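Long-range contacts in multi-copper Oxidase CueO (PDB 6EVG), which oxidises lignin model compounds and lignosulfonate as a laccase-like copper enzyme, probably passing the electrons on to dioxygen: residues E423-T428 against V474-E479; P485-C490 against G499-F504. One frame throughout, in Å; residues are numbered along the deposited sequence.

Contact 1. Residues E423-T428 against V474-E479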
loop_
_atom_site.group_PDB
_atom_site.type_symbol
_atom_site.label_atom_id
_atom_site.label_comp_id
_atom_site.label_asym_id
_atom_site.label_seq_id
_atom_site.Cartn_x
_atom_site.Cartn_y
_atom_site.Cartn_z
ATOM N N GLU A 423 -8.241 16.987 -12.747
ATOM C CA GLU A 423 -8.886 17.804 -11.732
ATOM C C GLU A 423 -7.884 18.104 -10.613
ATOM O O GLU A 423 -6.969 17.299 -10.393
ATOM C CB GLU A 423 -10.103 17.101 -11.133
ATOM C CG GLU A 423 -11.174 16.708 -12.127
ATOM C CD GLU A 423 -12.435 16.121 -11.472
ATOM O OE1 GLU A 423 -12.385 15.838 -10.244
ATOM O OE2 GLU A 423 -13.470 15.990 -12.158
ATOM N N ILE A 424 -8.068 19.202 -9.917
ATOM C CA ILE A 424 -7.317 19.486 -8.679
ATOM C C ILE A 424 -8.215 19.245 -7.516
ATOM O O ILE A 424 -9.333 19.783 -7.485
ATOM C CB ILE A 424 -6.746 20.931 -8.681
ATOM C CG1 ILE A 424 -5.752 21.039 -9.836
ATOM C CG2 ILE A 424 -6.178 21.252 -7.342
ATOM C CD1 ILE A 424 -5.270 22.417 -10.179
ATOM N N TRP A 425 -7.758 18.442 -6.566
ATOM C CA TRP A 425 -8.501 18.163 -5.347
ATOM C C TRP A 425 -7.764 18.766 -4.144
ATOM O O TRP A 425 -6.568 18.468 -3.927
ATOM C CB TRP A 425 -8.662 16.681 -5.140
ATOM C CG TRP A 425 -9.580 15.988 -6.111
ATOM C CD1 TRP A 425 -10.008 16.408 -7.344
ATOM C CD2 TRP A 425 -10.215 14.711 -5.909
ATOM N NE1 TRP A 425 -10.906 15.531 -7.886
ATOM C CE2 TRP A 425 -11.021 14.470 -7.039
ATOM C CE3 TRP A 425 -10.150 13.766 -4.891
ATOM C CZ2 TRP A 425 -11.826 13.331 -7.151
ATOM C CZ3 TRP A 425 -10.948 12.630 -4.998
ATOM C CH2 TRP A 425 -11.770 12.432 -6.089
ATOM N N ASP A 426 -8.468 19.565 -3.365
ATOM C CA ASP A 426 -8.091 20.046 -2.033
ATOM C C ASP A 426 -8.462 18.970 -1.038
ATOM O O ASP A 426 -9.625 18.542 -1.011
ATOM C CB ASP A 426 -8.857 21.412 -1.712
ATOM C CG ASP A 426 -8.326 22.601 -2.476
ATOM O OD1 ASP A 426 -7.118 22.879 -2.482
ATOM O OD2 ASP A 426 -9.113 23.349 -3.105
ATOM N N LEU A 427 -7.538 18.541 -0.204
ATOM C CA LEU A 427 -7.770 17.555 0.847
ATOM C C LEU A 427 -7.405 18.115 2.194
ATOM O O LEU A 427 -6.314 18.691 2.325
ATOM C CB LEU A 427 -6.910 16.298 0.552
ATOM C CG LEU A 427 -7.195 15.604 -0.764
ATOM C CD1 LEU A 427 -6.237 14.436 -0.985
ATOM C CD2 LEU A 427 -8.640 15.119 -0.900
ATOM N N THR A 428 -8.286 17.983 3.185
ATOM C CA THR A 428 -8.060 18.572 4.504
ATOM C C THR A 428 -8.304 17.565 5.601
ATOM O O THR A 428 -9.247 16.748 5.522
ATOM C CB THR A 428 -8.991 19.798 4.690
ATOM O OG1 THR A 428 -10.300 19.502 4.389
ATOM C CG2 THR A 428 -8.737 20.806 3.766
ATOM N N VAL A 474 -5.193 15.182 -10.162
ATOM C CA VAL A 474 -5.679 13.809 -10.464
ATOM C C VAL A 474 -5.936 13.657 -11.947
ATOM O O VAL A 474 -6.552 14.549 -12.577
ATOM C CB VAL A 474 -6.974 13.542 -9.684
ATOM C CG1 VAL A 474 -7.395 12.088 -9.846
ATOM C CG2 VAL A 474 -6.880 13.909 -8.220
ATOM N N HIS A 475 -5.511 12.523 -12.499
ATOM C CA HIS A 475 -5.739 12.154 -13.866
ATOM C C HIS A 475 -6.659 10.927 -13.908
ATOM O O HIS A 475 -6.289 9.869 -13.394
ATOM C CB HIS A 475 -4.427 11.871 -14.589
ATOM C CG HIS A 475 -4.556 11.728 -16.063
ATOM N ND1 HIS A 475 -3.731 10.935 -16.788
ATOM C CD2 HIS A 475 -5.409 12.302 -16.944
ATOM C CE1 HIS A 475 -4.045 11.025 -18.067
ATOM N NE2 HIS A 475 -5.051 11.881 -18.193
ATOM N N PHE A 476 -7.838 11.074 -14.510
ATOM C CA PHE A 476 -8.880 10.029 -14.517
ATOM C C PHE A 476 -8.747 9.188 -15.763
ATOM O O PHE A 476 -9.578 9.250 -16.680
ATOM C CB PHE A 476 -10.250 10.664 -14.399
ATOM C CG PHE A 476 -10.481 11.262 -13.060
ATOM C CD1 PHE A 476 -10.901 10.472 -11.993
ATOM C CD2 PHE A 476 -10.236 12.615 -12.831
ATOM C CE1 PHE A 476 -11.097 11.029 -10.767
ATOM C CE2 PHE A 476 -10.440 13.129 -11.589
ATOM C CZ PHE A 476 -10.847 12.367 -10.543
ATOM N N ASP A 477 -7.672 8.398 -15.843
ATOM C CA ASP A 477 -7.342 7.725 -17.096
ATOM C C ASP A 477 -7.984 6.364 -17.304
ATOM O O ASP A 477 -7.832 5.771 -18.378
ATOM C CB ASP A 477 -5.822 7.606 -17.281
ATOM C CG ASP A 477 -5.169 6.796 -16.149
ATOM O OD1 ASP A 477 -5.265 7.051 -14.893
ATOM O OD2 ASP A 477 -4.527 5.787 -16.499
ATOM N N ARG A 478 -8.713 5.840 -16.322
ATOM C CA ARG A 478 -9.345 4.524 -16.437
ATOM C C ARG A 478 -10.876 4.624 -16.293
ATOM O O ARG A 478 -11.388 5.433 -15.529
ATOM C CB ARG A 478 -8.784 3.587 -15.387
ATOM C CG ARG A 478 -7.392 3.083 -15.786
ATOM C CD ARG A 478 -6.638 2.755 -14.559
ATOM N NE ARG A 478 -5.893 3.886 -14.087
ATOM C CZ ARG A 478 -5.146 4.000 -12.967
ATOM N NH1 ARG A 478 -5.055 3.130 -11.989
ATOM N NH2 ARG A 478 -4.498 5.134 -12.864
ATOM N N GLU A 479 -11.565 3.781 -17.040
ATOM C CA GLU A 479 -13.032 3.843 -17.078
ATOM C C GLU A 479 -13.681 3.128 -15.920
ATOM O O GLU A 479 -13.320 1.973 -15.586
ATOM C CB GLU A 479 -13.546 3.240 -18.362
ATOM C CG GLU A 479 -15.066 3.343 -18.505
ATOM C CD GLU A 479 -15.482 3.131 -19.927
ATOM O OE1 GLU A 479 -15.506 1.982 -20.441
ATOM O OE2 GLU A 479 -15.799 4.135 -20.592
#
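E423 and V474 form an antiparallel hydrogen-bonded pair, CA to CA 5.3 Å, in which V474 N reaches E423 O at 2.8 Å and E423 N returns the bond to V474 O at 3.0 Å. The side chains of this pair share one face of the sheet with W425 and F476 close by, and together the four side chains form a compact group around the W425 and F476 rings. V474 stands with CG2 anti to its own carbonyl carbon, which sets that methyl over one face of the W425 indole, 4.0 Å from the centroid of the five-membered ring. F476, the centre of an inverse gamma turn, brings CZ to 3.7 Å from W425 CZ2, and that indole carbon lies at the edge of the phenyl ring, near its plane. The E423 side chain crosses F476 at about a right angle, with E423 OE1 3.6 Å from F476 CE2. E423 OE1 also accepts W425 NE1 at 2.8 Å, almost straight at 176°, through its anti lone pair and nearly in the indole plane. The same oxygen forms a salt bridge with R333 of the adjoining strand 332-336. The example illustrates how a buried carboxylate can be made tolerable: the arginine probably balances its charge, while the indole N-H it grips fixes the rotation of W425 against V474 and F476.

Contact 2. Residues P485-C490 against G499-F504. With CU (copper (II) ion), chain B.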
loop_
_atom_site.group_PDB
_atom_site.type_symbol
_atom_site.label_atom_id
_atom_site.label_comp_id
_atom_site.label_asym_id
_atom_site.label_seq_id
_atom_site.Cartn_x
_atom_site.Cartn_y
_atom_site.Cartn_z
ATOM N N PRO A 485 -18.313 1.095 -9.803
ATOM C CA PRO A 485 -17.650 2.373 -9.568
ATOM C C PRO A 485 -16.250 2.192 -9.013
ATOM O O PRO A 485 -15.947 1.217 -8.312
ATOM C CB PRO A 485 -18.546 3.060 -8.552
ATOM C CG PRO A 485 -19.248 1.955 -7.877
ATOM C CD PRO A 485 -19.441 0.889 -8.891
ATOM N N PHE A 486 -15.381 3.179 -9.286
ATOM C CA PHE A 486 -14.111 3.279 -8.540
ATOM C C PHE A 486 -14.379 3.980 -7.221
ATOM O O PHE A 486 -15.493 4.487 -6.982
ATOM C CB PHE A 486 -13.065 3.992 -9.397
ATOM C CG PHE A 486 -12.350 3.138 -10.424
ATOM C CD1 PHE A 486 -11.808 1.920 -10.110
ATOM C CD2 PHE A 486 -12.166 3.616 -11.728
ATOM C CE1 PHE A 486 -11.066 1.197 -11.057
ATOM C CE2 PHE A 486 -11.480 2.885 -12.669
ATOM C CZ PHE A 486 -10.912 1.661 -12.318
ATOM N N MET A 487 -13.440 3.929 -6.322
ATOM C CA MET A 487 -13.600 4.436 -4.981
ATOM C C MET A 487 -12.439 5.314 -4.601
ATOM O O MET A 487 -11.350 5.170 -5.144
ATOM C CB MET A 487 -13.758 3.296 -3.993
ATOM C CG MET A 487 -14.972 2.419 -4.486
ATOM S SD MET A 487 -15.336 1.059 -3.450
ATOM C CE MET A 487 -16.468 1.801 -2.461
ATOM N N PHE A 488 -12.664 6.176 -3.618
ATOM C CA PHE A 488 -11.607 6.916 -2.945
ATOM C C PHE A 488 -11.914 6.923 -1.478
ATOM O O PHE A 488 -13.088 6.983 -1.078
ATOM C CB PHE A 488 -11.373 8.289 -3.571
ATOM C CG PHE A 488 -12.548 9.235 -3.532
ATOM C CD1 PHE A 488 -13.518 9.169 -4.502
ATOM C CD2 PHE A 488 -12.659 10.281 -2.611
ATOM C CE1 PHE A 488 -14.584 10.108 -4.557
ATOM C CE2 PHE A 488 -13.712 11.193 -2.652
ATOM C CZ PHE A 488 -14.670 11.103 -3.636
ATOM N N HIS A 489 -10.876 6.900 -0.630
ATOM C CA HIS A 489 -11.110 6.651 0.775
ATOM C C HIS A 489 -9.858 6.931 1.590
ATOM O O HIS A 489 -8.769 7.036 1.060
ATOM C CB HIS A 489 -11.603 5.188 1.007
ATOM C CG HIS A 489 -10.689 4.135 0.463
ATOM N ND1 HIS A 489 -9.719 3.541 1.234
ATOM C CD2 HIS A 489 -10.605 3.548 -0.748
ATOM C CE1 HIS A 489 -9.085 2.632 0.491
ATOM N NE2 HIS A 489 -9.572 2.648 -0.732
ATOM N N CYS A 490 -10.061 6.902 2.905
ATOM C CA CYS A 490 -8.959 6.818 3.853
ATOM C C CYS A 490 -8.486 5.379 3.878
ATOM O O CYS A 490 -9.284 4.443 3.878
ATOM C CB CYS A 490 -9.388 7.277 5.218
ATOM S SG CYS A 490 -8.029 7.220 6.402
ATOM N N GLY A 499 -17.113 4.295 7.146
ATOM C CA GLY A 499 -17.711 5.200 6.187
ATOM C C GLY A 499 -16.872 6.246 5.503
ATOM O O GLY A 499 -17.394 6.983 4.668
ATOM N N MET A 500 -15.556 6.314 5.828
ATOM C CA MET A 500 -14.701 7.324 5.220
ATOM C C MET A 500 -14.234 6.879 3.825
ATOM O O MET A 500 -13.063 6.568 3.550
ATOM C CB MET A 500 -13.516 7.564 6.155
ATOM C CG MET A 500 -12.740 8.774 5.835
ATOM S SD MET A 500 -11.548 9.337 7.111
ATOM C CE MET A 500 -12.472 10.247 8.252
ATOM N N MET A 501 -15.246 6.821 2.942
ATOM C CA MET A 501 -15.117 6.299 1.599
ATOM C C MET A 501 -16.208 6.855 0.731
ATOM O O MET A 501 -17.293 7.199 1.207
ATOM C CB MET A 501 -15.176 4.733 1.644
ATOM C CG MET A 501 -15.026 4.063 0.302
ATOM S SD MET A 501 -14.324 2.389 0.383
ATOM C CE MET A 501 -15.612 1.538 1.261
ATOM N N ALA A 502 -15.917 6.945 -0.561
ATOM C CA ALA A 502 -16.822 7.513 -1.564
ATOM C C ALA A 502 -16.533 6.847 -2.896
ATOM O O ALA A 502 -15.562 6.106 -3.061
ATOM C CB ALA A 502 -16.592 9.031 -1.640
ATOM N N GLN A 503 -17.417 7.084 -3.867
ATOM C CA GLN A 503 -17.398 6.391 -5.149
ATOM C C GLN A 503 -17.466 7.348 -6.323
ATOM O O GLN A 503 -18.133 8.414 -6.235
ATOM C CB GLN A 503 -18.740 5.481 -5.262
ATOM C CG GLN A 503 -18.866 4.548 -4.158
ATOM C CD GLN A 503 -19.833 3.470 -4.447
ATOM O OE1 GLN A 503 -19.415 2.325 -4.405
ATOM N NE2 GLN A 503 -21.150 3.800 -4.572
ATOM N N PHE A 504 -16.811 6.999 -7.423
ATOM C CA PHE A 504 -16.868 7.772 -8.653
ATOM C C PHE A 504 -17.122 6.915 -9.854
ATOM O O PHE A 504 -16.779 5.713 -9.887
ATOM C CB PHE A 504 -15.679 8.711 -8.862
ATOM C CG PHE A 504 -14.366 8.055 -9.321
ATOM C CD1 PHE A 504 -14.067 7.977 -10.674
ATOM C CD2 PHE A 504 -13.400 7.649 -8.427
ATOM C CE1 PHE A 504 -12.840 7.471 -11.110
ATOM C CE2 PHE A 504 -12.191 7.203 -8.851
ATOM C CZ PHE A 504 -11.895 7.088 -10.185
HETATM CU CU CU B . -8.677 8.136 8.243
#
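F488 and F504 both hold CG between the backbone N and the carbonyl carbon, chi1 61° and 77°, and each ring lies against a residue of the other strand. F488 takes A502 CB over one face, 3.7 Å from its centroid, while F504 receives F486 CB over a face, offset toward the rim, with F504 CE2 only 3.4 Å from it. The F486 ring itself meets that of F504 obliquely, and F504 CD2 lies 4.2 Å from F488 CD1. An alanine in place of F504 would probably leave F486 CB without its aromatic platform, open a gap beside F488 CD1, and set the F486 ring freer to turn. Beneath these rings the strands run antiparallel at 153°, tied by paired bonds at F488 and A502, where A502 N meets F488 O at 2.9 Å. On the other face, M487 CE touches M501 SD at 3.6 Å, and M501 lies side by side with H489. The Q503 amide, next to P485 and M487, is held by H106 and by the carbonyls of M410 and R412. At the far end C490 N bonds to M500 O, and C490 SG, anti to its backbone N, binds copper at 2.2 Å. H434 and H495 complete the bonded set, and M500 SD, 3.3 Å from the metal, sits where type 1 sites commonly carry an axial methionine. H489 ND1 donates to C490 O at 2.8 Å, and its NE2 hydrogen-bonds H439. In multicopper oxidases the histidines flanking this cysteine serve the trinuclear cluster, so the adjacency of H489 and C490 in one strand is consistent with electron passage from the copper seen here to such a cluster.

Both contacts are buried, yet they hold different sheets of one cupredoxin-like domain. Contact 1 joins strands 422-428 and 469-475, and contact 2 joins 486-490 and 501-506 in the sheet packed against it. W425 and F476 of contact 1 meet F488 and F504 of contact 2 in a shared interior, both pairs edge-to-face. Their other faces part company. From contact 1, D426 bridges to R332 and K469 on the partly exposed outer side, whereas contact 2 carries M487, H489 and M501 on its other face, with C490 and M500 at the copper. One pairing thus carries salt bridges on its partly exposed face, while the other ends in a cysteine ligand of copper.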